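Protein Ta0487 (Thermoplasma acidophilum, PDB 3KBQ) is of unknown function but belongs to the CinA family, and the domain seen here probably binds molybdopterin. Local coordinates at the interface of chains A and B. Residues are numbered along the deposited sequence; one frame, centred on the assembly and turned at random. Chains: chain A/B, Protein Ta0487.

The interface of chains A and B. Residues chain A 42-45, 54, 58; chain B 41-43, 54, 58.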
# COMPACT_ATOMS: atom_id res chain seq x y z
N GLY A 42 -4.20 1.08 -2.43
CA GLY A 42 -3.52 -0.18 -2.11
C GLY A 42 -3.17 -0.10 -0.64
O GLY A 42 -2.65 0.93 -0.19
N PHE A 43 -3.48 -1.16 0.11
CA PHE A 43 -3.19 -1.26 1.54
C PHE A 43 -2.22 -2.40 1.71
O PHE A 43 -2.42 -3.47 1.13
CB PHE A 43 -4.44 -1.65 2.32
CG PHE A 43 -5.62 -0.70 2.15
CD1 PHE A 43 -5.95 0.16 3.19
CD2 PHE A 43 -6.42 -0.73 1.01
CE1 PHE A 43 -7.05 1.03 3.08
CE2 PHE A 43 -7.50 0.14 0.86
CZ PHE A 43 -7.85 1.03 1.90
N VAL A 44 -1.17 -2.23 2.50
CA VAL A 44 -0.34 -3.35 2.79
C VAL A 44 -0.37 -3.47 4.32
O VAL A 44 -0.10 -2.50 5.00
CB VAL A 44 1.12 -3.18 2.27
CG1 VAL A 44 1.89 -4.44 2.57
CG2 VAL A 44 1.15 -3.00 0.78
N VAL A 45 -0.73 -4.63 4.86
CA VAL A 45 -0.84 -4.78 6.31
C VAL A 45 -0.14 -6.01 6.80
O VAL A 45 0.18 -6.94 6.02
CB VAL A 45 -2.35 -4.80 6.85
CG1 VAL A 45 -2.96 -3.40 6.72
CG2 VAL A 45 -3.19 -5.88 6.12
N TRP A 54 -9.19 -3.69 9.75
CA TRP A 54 -9.22 -2.28 9.46
C TRP A 54 -9.11 -2.00 7.93
O TRP A 54 -9.87 -1.17 7.40
CB TRP A 54 -8.11 -1.52 10.21
CG TRP A 54 -7.87 -0.17 9.58
CD1 TRP A 54 -8.57 0.97 9.82
CD2 TRP A 54 -6.90 0.15 8.58
NE1 TRP A 54 -8.11 1.98 9.01
CE2 TRP A 54 -7.06 1.52 8.26
CE3 TRP A 54 -5.90 -0.59 7.91
CZ2 TRP A 54 -6.31 2.16 7.28
CZ3 TRP A 54 -5.14 0.03 6.94
CH2 TRP A 54 -5.33 1.41 6.64
N VAL A 58 -11.95 -0.02 5.59
CA VAL A 58 -11.70 1.17 4.75
C VAL A 58 -11.83 0.84 3.23
O VAL A 58 -12.48 1.60 2.49
CB VAL A 58 -10.33 1.83 5.04
CG1 VAL A 58 -10.19 3.11 4.20
CG2 VAL A 58 -10.23 2.17 6.57
N ARG B 41 2.39 -0.36 8.34
CA ARG B 41 1.42 -0.34 7.24
C ARG B 41 2.07 0.29 6.04
O ARG B 41 2.94 1.18 6.21
CB ARG B 41 0.17 0.50 7.60
CG ARG B 41 -0.69 -0.13 8.69
CD ARG B 41 -1.93 0.70 8.88
NE ARG B 41 -2.68 0.18 10.00
CZ ARG B 41 -3.76 0.79 10.51
NH1 ARG B 41 -4.21 1.91 9.94
NH2 ARG B 41 -4.39 0.25 11.55
N GLY B 42 1.62 -0.14 4.85
CA GLY B 42 2.05 0.45 3.56
C GLY B 42 0.79 0.97 2.89
O GLY B 42 -0.31 0.38 3.03
N PHE B 43 0.89 2.13 2.25
CA PHE B 43 -0.26 2.74 1.58
C PHE B 43 0.16 3.04 0.15
O PHE B 43 1.29 3.50 -0.09
CB PHE B 43 -0.62 4.07 2.24
CG PHE B 43 -0.90 3.97 3.69
CD1 PHE B 43 -2.19 3.82 4.13
CD2 PHE B 43 0.16 4.04 4.64
CE1 PHE B 43 -2.47 3.72 5.53
CE2 PHE B 43 -0.08 3.95 5.97
CZ PHE B 43 -1.41 3.79 6.45
N TRP B 54 -5.21 11.63 3.12
CA TRP B 54 -5.70 10.45 3.84
C TRP B 54 -4.53 9.55 4.30
O TRP B 54 -4.46 9.19 5.46
CB TRP B 54 -6.80 9.68 3.06
CG TRP B 54 -7.10 8.36 3.68
CD1 TRP B 54 -7.93 8.10 4.79
CD2 TRP B 54 -6.50 7.11 3.32
NE1 TRP B 54 -7.86 6.75 5.10
CE2 TRP B 54 -7.00 6.13 4.22
CE3 TRP B 54 -5.58 6.72 2.33
CZ2 TRP B 54 -6.62 4.77 4.15
CZ3 TRP B 54 -5.22 5.36 2.24
CH2 TRP B 54 -5.75 4.41 3.16
N VAL B 58 -3.54 8.76 8.30
CA VAL B 58 -3.50 7.40 8.84
C VAL B 58 -2.08 6.93 9.21
O VAL B 58 -1.90 6.40 10.32
CB VAL B 58 -4.21 6.41 7.93
CG1 VAL B 58 -4.29 5.07 8.60
CG2 VAL B 58 -5.67 6.92 7.74
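B:Arg41 lays its guanidinium flat over the indole of A:Trp54, the two planes 18° apart, where strand 38-45 of one chain pairs antiparallel with its copy in the other. Going outward along the arginine, B:Arg41 CB passes the carbonyl oxygen A:Val44 O at 4.0 Å. From CG to NE the chain runs extended (chi2 -176°), which carries B:Arg41 CD to the rim of the six-membered ring, 3.8 Å from A:Trp54 CZ3. NE then rides above CE3 and CZ3, and B:Arg41 CZ sits 3.6 Å over A:Trp54 CE3. At the tip, B:Arg41 NH1 stands 3.2 Å from the centroid of the A:Trp54 six-membered ring, a cation-pi contact, while NH2 lies toward A:Trp54 CG.

B:Val58 CG1 comes down on the CZ2 corner of the indole from the arginine's side, and at the rim A:Trp54 CH2 lies 3.8 Å from B:Phe43 CE1, the two rings roughly perpendicular. The twin of this crossing brings A:Phe43 CE1 against B:Trp54 CH2. An alanine in place of A:Trp54 would probably leave the B:Arg41 guanidinium without its aromatic partner, free to swing, and open a gap beside B:Val58 and B:Phe43. Beneath the side chains the strands join by backbone bonds, B:Gly42 N to A:Val44 O and A:Val44 N to B:Gly42 O. This seam would make one continuous sheet, if the deposited pairing is biological; in the second bond, 2.8 Å from A:Val44 N to B:Gly42 O, the donor stands 37° out of the carbonyl plane.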